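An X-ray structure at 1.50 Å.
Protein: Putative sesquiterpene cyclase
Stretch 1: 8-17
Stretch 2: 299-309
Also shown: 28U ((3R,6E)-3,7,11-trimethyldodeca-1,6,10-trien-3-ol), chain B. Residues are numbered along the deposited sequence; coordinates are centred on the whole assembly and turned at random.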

ATOM      1  N   ASP A   8     -16.910 -15.483  -1.003  1.00 50.32           N
ATOM      2  CA  ASP A   8     -17.385 -14.740  -2.168  1.00 58.27           C
ATOM      3  C   ASP A   8     -17.367 -13.285  -1.768  1.00 48.40           C
ATOM      4  O   ASP A   8     -18.394 -12.696  -1.487  1.00 57.53           O
ATOM      5  N   PHE A   9     -16.177 -12.707  -1.733  1.00 42.96           N
ATOM      6  CA  PHE A   9     -16.017 -11.363  -1.197  1.00 37.36           C
ATOM      7  C   PHE A   9     -16.764 -10.433  -2.096  1.00 38.32           C
ATOM      8  O   PHE A   9     -16.632 -10.537  -3.314  1.00 43.06           O
ATOM      9  N   TYR A  10     -17.541  -9.538  -1.498  1.00 33.92           N
ATOM     10  CA  TYR A  10     -18.268  -8.537  -2.251  1.00 33.10           C
ATOM     11  C   TYR A  10     -17.925  -7.144  -1.739  1.00 34.15           C
ATOM     12  O   TYR A  10     -17.889  -6.888  -0.529  1.00 30.31           O
ATOM     13  N   VAL A  11     -17.673  -6.254  -2.686  1.00 32.29           N
ATOM     14  CA  VAL A  11     -17.404  -4.856  -2.406  1.00 27.33           C
ATOM     15  C   VAL A  11     -18.305  -4.011  -3.319  1.00 25.60           C
ATOM     16  O   VAL A  11     -18.386  -4.260  -4.516  1.00 33.60           O
ATOM     17  N   PRO A  12     -18.990  -3.015  -2.759  1.00 26.59           N
ATOM     18  CA  PRO A  12     -20.023  -2.282  -3.527  1.00 30.26           C
ATOM     19  C   PRO A  12     -19.489  -1.229  -4.480  1.00 36.09           C
ATOM     20  O   PRO A  12     -20.234  -0.746  -5.341  1.00 48.99           O
ATOM     21  N   PHE A  13     -18.218  -0.867  -4.322  1.00 28.70           N
ATOM     22  CA  PHE A  13     -17.648   0.262  -5.036  1.00 26.53           C
ATOM     23  C   PHE A  13     -17.339  -0.147  -6.476  1.00 25.16           C
ATOM     24  O   PHE A  13     -16.902  -1.272  -6.727  1.00 27.10           O
ATOM     25  N   PRO A  14     -17.568   0.777  -7.443  1.00 27.77           N
ATOM     26  CA  PRO A  14     -17.248   0.418  -8.805  1.00 30.79           C
ATOM     27  C   PRO A  14     -15.782   0.028  -9.005  1.00 26.03           C
ATOM     28  O   PRO A  14     -14.886   0.541  -8.292  1.00 29.44           O
ATOM     29  N   LEU A  15     -15.569  -0.880  -9.950  1.00 27.23           N
ATOM     30  CA  LEU A  15     -14.242  -1.285 -10.356  1.00 23.32           C
ATOM     31  C   LEU A  15     -13.734  -0.288 -11.391  1.00 25.76           C
ATOM     32  O   LEU A  15     -14.256  -0.202 -12.467  1.00 26.67           O
ATOM     33  N   GLU A  16     -12.677   0.449 -11.047  1.00 23.12           N
ATOM     34  CA  GLU A  16     -12.042   1.484 -11.881  1.00 23.68           C
ATOM     35  C   GLU A  16     -10.588   1.103 -12.228  1.00 22.38           C
ATOM     36  O   GLU A  16      -9.893   0.505 -11.408  1.00 24.48           O
ATOM     37  N   CYS A  17     -10.146   1.435 -13.426  1.00 24.27           N
ATOM     38  CA  CYS A  17      -8.810   1.115 -13.877  1.00 24.26           C
ATOM     39  C   CYS A  17      -8.320   2.309 -14.693  1.00 26.43           C
ATOM     40  O   CYS A  17      -9.079   2.987 -15.363  1.00 29.24           O
ATOM     41  N   VAL A 299      -9.537   5.555  -2.201  1.00 19.85           N
ATOM     42  CA  VAL A 299      -9.273   4.553  -1.169  1.00 18.90           C
ATOM     43  C   VAL A 299     -10.357   3.464  -1.284  1.00 19.27           C
ATOM     44  O   VAL A 299     -10.050   2.263  -1.425  1.00 21.03           O
ATOM     45  N   ALA A 300     -11.627   3.885  -1.337  1.00 21.88           N
ATOM     46  CA  ALA A 300     -12.712   2.922  -1.497  1.00 22.24           C
ATOM     47  C   ALA A 300     -12.633   2.072  -2.798  1.00 23.06           C
ATOM     48  O   ALA A 300     -12.802   0.861  -2.749  1.00 23.19           O
ATOM     49  N   ALA A 301     -12.356   2.721  -3.931  1.00 21.13           N
ATOM     50  CA  ALA A 301     -12.166   2.033  -5.204  1.00 23.17           C
ATOM     51  C   ALA A 301     -11.169   0.947  -5.061  1.00 21.80           C
ATOM     52  O   ALA A 301     -11.323  -0.090  -5.651  1.00 22.95           O
ATOM     53  N   ASN A 302     -10.082   1.197  -4.314  1.00 20.08           N
ATOM     54  CA  ASN A 302      -9.029   0.187  -4.190  1.00 19.02           C
ATOM     55  C   ASN A 302      -9.508  -1.114  -3.529  1.00 17.88           C
ATOM     56  O   ASN A 302      -8.923  -2.175  -3.796  1.00 20.85           O
ATOM     57  N   LEU A 303     -10.524  -1.039  -2.679  1.00 20.62           N
ATOM     58  CA  LEU A 303     -11.052  -2.327  -2.136  1.00 20.24           C
ATOM     59  C   LEU A 303     -11.586  -3.251  -3.267  1.00 22.08           C
ATOM     60  O   LEU A 303     -11.320  -4.447  -3.286  1.00 22.40           O
ATOM     61  N   SER A 304     -12.244  -2.671  -4.266  1.00 21.99           N
ATOM     62  CA  SER A 304     -12.695  -3.434  -5.448  1.00 24.04           C
ATOM     63  C   SER A 304     -11.553  -3.781  -6.355  1.00 22.52           C
ATOM     64  O   SER A 304     -11.419  -4.927  -6.763  1.00 25.58           O
ATOM     65  N   GLY A 305     -10.653  -2.809  -6.644  1.00 22.21           N
ATOM     66  CA  GLY A 305      -9.576  -3.095  -7.584  1.00 24.10           C
ATOM     67  C   GLY A 305      -8.647  -4.147  -7.076  1.00 23.48           C
ATOM     68  O   GLY A 305      -8.185  -4.997  -7.844  1.00 26.36           O
ATOM     69  N   GLN A 306      -8.313  -4.081  -5.780  1.00 22.80           N
ATOM     70  CA  GLN A 306      -7.324  -5.028  -5.292  1.00 22.62           C
ATOM     71  C   GLN A 306      -7.943  -6.419  -5.090  1.00 26.85           C
ATOM     72  O   GLN A 306      -7.251  -7.432  -5.182  1.00 29.57           O
ATOM     73  N   LEU A 307      -9.251  -6.470  -4.829  1.00 28.16           N
ATOM     74  CA  LEU A 307      -9.959  -7.745  -4.777  1.00 30.37           C
ATOM     75  C   LEU A 307      -9.924  -8.423  -6.140  1.00 32.43           C
ATOM     76  O   LEU A 307      -9.630  -9.619  -6.259  1.00 35.04           O
ATOM     77  N   VAL A 308     -10.188  -7.651  -7.172  1.00 34.16           N
ATOM     78  CA  VAL A 308     -10.189  -8.165  -8.530  1.00 34.42           C
ATOM     79  C   VAL A 308      -8.777  -8.554  -8.988  1.00 39.19           C
ATOM     80  O   VAL A 308      -8.589  -9.581  -9.682  1.00 45.68           O
ATOM     81  N   TRP A 309      -7.779  -7.767  -8.592  1.00 34.68           N
ATOM     82  CA  TRP A 309      -6.381  -8.095  -8.868  1.00 37.77           C
ATOM     83  C   TRP A 309      -6.009  -9.446  -8.229  1.00 42.84           C
ATOM     84  O   TRP A 309      -5.321 -10.252  -8.859  1.00 62.74           O
TER

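An irregular N-terminal segment lies along one side of a helix in a mainly apolar contact, 587 Å² in all counting both sides, pinned by one direct hydrogen bond and one bridging water. Through Phe9, Val11 and Phe13 every second residue points its CA-to-CB bond toward the helix, while Tyr10, Pro12 and Pro14 point away; the helix answers with Ala300, Leu303, Ser304, Leu307 and Val308. Phe9 (chi1 m) packs on Leu307 with CB, 3.7 Å from Leu307 CD1, and with the near side of its ring, whose CD2 is 3.9 Å from the same Leu307 CD1, before the end of the side chain leads away. Val11 (chi1 t) spans a helical turn: its CG2 sits 3.9 Å from CD2 of Leu307 (t, p), its CG1 3.9 Å from CB of Leu303 (m, p) and 3.3 Å from Ser304 OG. Phe13 (chi1 m) covers Ala300, whose CB lies 3.7 Å from the ring centroid and almost exactly on the ring normal, a CH-pi contact that the small alanine methyl makes with one face; Leu303 CD2 meets the ring edge, 4.3 Å from Phe13 CE2. The backbone of Phe13 is held as well: Ser304 (chi1 m) donates from OG to Phe13 O at 2.7 Å. Farther along, the CA-to-CB bond of Leu15 (t, p) points sideways, but the end of its side chain comes nearer, placing CD1 3.6 Å from Gly305 CA and 3.9 Å from CG2 of Val308 (chi1 t). Glu16 (m, t) brings CD to 4.3 Å from Ala301 CB, its carboxylate oxygens being hydrogen-bonded elsewhere in the structure. Water 1 joins the backbones, accepting from Glu16 N at 2.9 Å and lying 2.8 Å from Ala301 O. The ligand 28U approaches the helix instead, its C4 3.6 Å from Gln306 OE1 and its C5 3.8 Å from Trp309 CZ3.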

ATOM      1  CB  ASP A   8     -18.800 -15.183  -2.596  1.00 69.20           C
ATOM      2  CG  ASP A   8     -18.776 -16.325  -3.590  1.00 82.30           C
ATOM      3  OD1 ASP A   8     -18.348 -16.091  -4.744  1.00 94.70           O
ATOM      4  OD2 ASP A   8     -19.188 -17.451  -3.219  1.00 86.21           O
ATOM      5  CB  PHE A   9     -14.549 -10.933  -1.209  1.00 38.83           C
ATOM      6  CG  PHE A   9     -13.668 -11.699  -0.265  1.00 33.29           C
ATOM      7  CD1 PHE A   9     -13.837 -11.592   1.107  1.00 31.83           C
ATOM      8  CD2 PHE A   9     -12.622 -12.487  -0.749  1.00 35.72           C
ATOM      9  CE1 PHE A   9     -12.985 -12.266   1.978  1.00 32.11           C
ATOM     10  CE2 PHE A   9     -11.781 -13.159   0.124  1.00 32.74           C
ATOM     11  CZ  PHE A   9     -11.960 -13.035   1.488  1.00 33.02           C
ATOM     12  CB  TYR A  10     -19.793  -8.774  -2.164  1.00 32.39           C
ATOM     13  CG  TYR A  10     -20.598  -7.631  -2.770  1.00 33.50           C
ATOM     14  CD1 TYR A  10     -20.791  -7.548  -4.162  1.00 35.77           C
ATOM     15  CD2 TYR A  10     -21.119  -6.599  -1.970  1.00 36.93           C
ATOM     16  CE1 TYR A  10     -21.487  -6.487  -4.724  1.00 38.64           C
ATOM     17  CE2 TYR A  10     -21.830  -5.538  -2.531  1.00 33.65           C
ATOM     18  CZ  TYR A  10     -21.998  -5.485  -3.900  1.00 36.81           C
ATOM     19  OH  TYR A  10     -22.710  -4.445  -4.475  1.00 47.65           O
ATOM     20  CB  VAL A  11     -15.902  -4.525  -2.671  1.00 31.68           C
ATOM     21  CG1 VAL A  11     -15.651  -3.100  -2.351  1.00 31.36           C
ATOM     22  CG2 VAL A  11     -15.020  -5.408  -1.798  1.00 35.74           C
ATOM     23  CB  PRO A  12     -20.832  -1.590  -2.441  1.00 35.40           C
ATOM     24  CG  PRO A  12     -19.944  -1.510  -1.273  1.00 34.96           C
ATOM     25  CD  PRO A  12     -19.122  -2.753  -1.316  1.00 32.78           C
ATOM     26  CB  PHE A  13     -16.365   0.739  -4.312  1.00 25.45           C
ATOM     27  CG  PHE A  13     -16.556   0.977  -2.828  1.00 26.27           C
ATOM     28  CD1 PHE A  13     -17.463   1.919  -2.346  1.00 29.55           C
ATOM     29  CD2 PHE A  13     -15.861   0.203  -1.903  1.00 28.48           C
ATOM     30  CE1 PHE A  13     -17.671   2.088  -0.968  1.00 29.91           C
ATOM     31  CE2 PHE A  13     -16.050   0.381  -0.540  1.00 31.31           C
ATOM     32  CZ  PHE A  13     -16.961   1.319  -0.070  1.00 35.00           C
ATOM     33  CB  PRO A  14     -17.636   1.672  -9.616  1.00 32.49           C
ATOM     34  CG  PRO A  14     -18.640   2.375  -8.769  1.00 36.02           C
ATOM     35  CD  PRO A  14     -18.212   2.098  -7.341  1.00 33.77           C
ATOM     36  CB  LEU A  15     -14.202  -2.704 -10.924  1.00 27.74           C
ATOM     37  CG  LEU A  15     -12.867  -3.188 -11.450  1.00 29.01           C
ATOM     38  CD1 LEU A  15     -11.922  -3.328 -10.266  1.00 29.63           C
ATOM     39  CD2 LEU A  15     -12.983  -4.518 -12.169  1.00 32.95           C
ATOM     40  CB  GLU A  16     -12.016   2.836 -11.151  1.00 23.56           C
ATOM     41  CG  GLU A  16     -13.348   3.334 -10.696  1.00 24.81           C
ATOM     42  CD  GLU A  16     -13.291   4.654  -9.963  1.00 26.27           C
ATOM     43  OE1 GLU A  16     -12.321   5.437 -10.064  1.00 30.94           O
ATOM     44  OE2 GLU A  16     -14.297   4.974  -9.339  1.00 27.91           O
ATOM     45  CB  CYS A  17      -8.751  -0.176 -14.688  1.00 30.16           C
ATOM     46  SG  CYS A  17      -7.091  -0.885 -14.897  1.00 36.39           S
ATOM     47  CB  VAL A 299      -9.215   5.130   0.254  1.00 21.46           C
ATOM     48  CG1 VAL A 299      -9.191   4.015   1.292  1.00 24.26           C
ATOM     49  CG2 VAL A 299      -8.059   6.094   0.409  1.00 23.16           C
ATOM     50  CB  ALA A 300     -14.035   3.628  -1.409  1.00 25.87           C
ATOM     51  CB  ALA A 301     -11.713   3.016  -6.294  1.00 24.31           C
ATOM     52  CB  ASN A 302      -7.841   0.764  -3.400  1.00 18.88           C
ATOM     53  CG  ASN A 302      -6.835   1.408  -4.282  1.00 19.86           C
ATOM     54  OD1 ASN A 302      -6.973   2.606  -4.688  1.00 23.71           O
ATOM     55  ND2 ASN A 302      -5.846   0.646  -4.632  1.00 19.16           N
ATOM     56  CB  LEU A 303     -12.110  -2.084  -1.089  1.00 20.59           C
ATOM     57  CG  LEU A 303     -11.612  -1.746   0.331  1.00 21.95           C
ATOM     58  CD1 LEU A 303     -10.861  -0.428   0.467  1.00 23.48           C
ATOM     59  CD2 LEU A 303     -12.790  -1.797   1.306  1.00 25.54           C
ATOM     60  CB  SER A 304     -13.736  -2.635  -6.234  1.00 24.79           C
ATOM     61  OG  SER A 304     -14.938  -2.606  -5.494  1.00 29.84           O
ATOM     62  CB  GLN A 306      -6.611  -4.532  -4.021  1.00 22.42           C
ATOM     63  CG  GLN A 306      -5.920  -3.187  -4.175  1.00 25.12           C
ATOM     64  CD  GLN A 306      -4.894  -3.134  -5.317  1.00 27.21           C
ATOM     65  OE1 GLN A 306      -4.217  -4.075  -5.551  1.00 32.46           O
ATOM     66  NE2 GLN A 306      -4.751  -1.979  -5.958  1.00 32.77           N
ATOM     67  CB  LEU A 307     -11.403  -7.550  -4.306  1.00 32.19           C
ATOM     68  CG  LEU A 307     -12.340  -8.755  -4.376  1.00 32.42           C
ATOM     69  CD1 LEU A 307     -11.816  -9.851  -3.453  1.00 31.08           C
ATOM     70  CD2 LEU A 307     -13.747  -8.304  -4.009  1.00 40.07           C
ATOM     71  CB  VAL A 308     -10.855  -7.118  -9.452  1.00 38.07           C
ATOM     72  CG1 VAL A 308     -10.645  -7.456 -10.901  1.00 47.32           C
ATOM     73  CG2 VAL A 308     -12.338  -7.008  -9.099  1.00 39.21           C
ATOM     74  CB  TRP A 309      -5.471  -6.964  -8.366  1.00 38.76           C
ATOM     75  CG  TRP A 309      -4.010  -7.042  -8.840  1.00 42.37           C
ATOM     76  CD1 TRP A 309      -3.526  -6.719 -10.086  1.00 43.93           C
ATOM     77  CD2 TRP A 309      -2.874  -7.427  -8.059  1.00 50.95           C
ATOM     78  NE1 TRP A 309      -2.155  -6.910 -10.126  1.00 59.01           N
ATOM     79  CE2 TRP A 309      -1.736  -7.346  -8.896  1.00 61.69           C
ATOM     80  CE3 TRP A 309      -2.711  -7.857  -6.736  1.00 64.09           C
ATOM     81  CZ2 TRP A 309      -0.453  -7.664  -8.449  1.00 68.67           C
ATOM     82  CZ3 TRP A 309      -1.434  -8.175  -6.293  1.00 80.93           C
ATOM     83  CH2 TRP A 309      -0.320  -8.076  -7.149  1.00 85.45           C
TER
HETATM   84  C4  28U B 401      -2.474  -5.190  -2.627  1.00 53.33           C
HETATM   85  C5  28U B 401      -0.688  -4.952  -4.405  1.00 68.26           C
HETATM   86  C6  28U B 401      -0.306  -3.507  -4.664  1.00 67.65           C
HETATM   87  C7  28U B 401       1.087  -3.070  -5.014  1.00 73.52           C
HETATM   88  C8  28U B 401       2.270  -3.709  -4.801  1.00 79.29           C
HETATM   89  C10 28U B 401       2.428  -5.124  -4.304  1.00 79.34           C
HETATM   90  C13 28U B 401       4.259  -4.768  -1.683  1.00 67.65           C
HETATM   91  C15 28U B 401       3.641  -5.976  -1.005  1.00 75.54           C
HETATM   92  O16 28U B 401      -0.754  -6.809  -2.771  1.00 82.13           O
HETATM   93  C3  28U B 401      -0.964  -5.382  -2.913  1.00 59.38           C
HETATM   94  C2  28U B 401      -0.171  -4.617  -1.841  1.00 52.57           C
HETATM   95  C1  28U B 401       1.187  -4.670  -1.830  1.00 68.25           C
HETATM   96  C9  28U B 401       3.513  -2.908  -4.450  1.00 65.02           C
HETATM   97  C11 28U B 401       3.572  -2.544  -2.930  1.00 62.99           C
HETATM   98  C12 28U B 401       3.544  -3.620  -1.831  1.00 64.10           C
HETATM   99  C14 28U B 401       5.466  -5.163  -2.516  1.00 76.42           C
HETATM  100  O   HOH W   1     -11.720   0.064  -8.380  1.00 26.77           O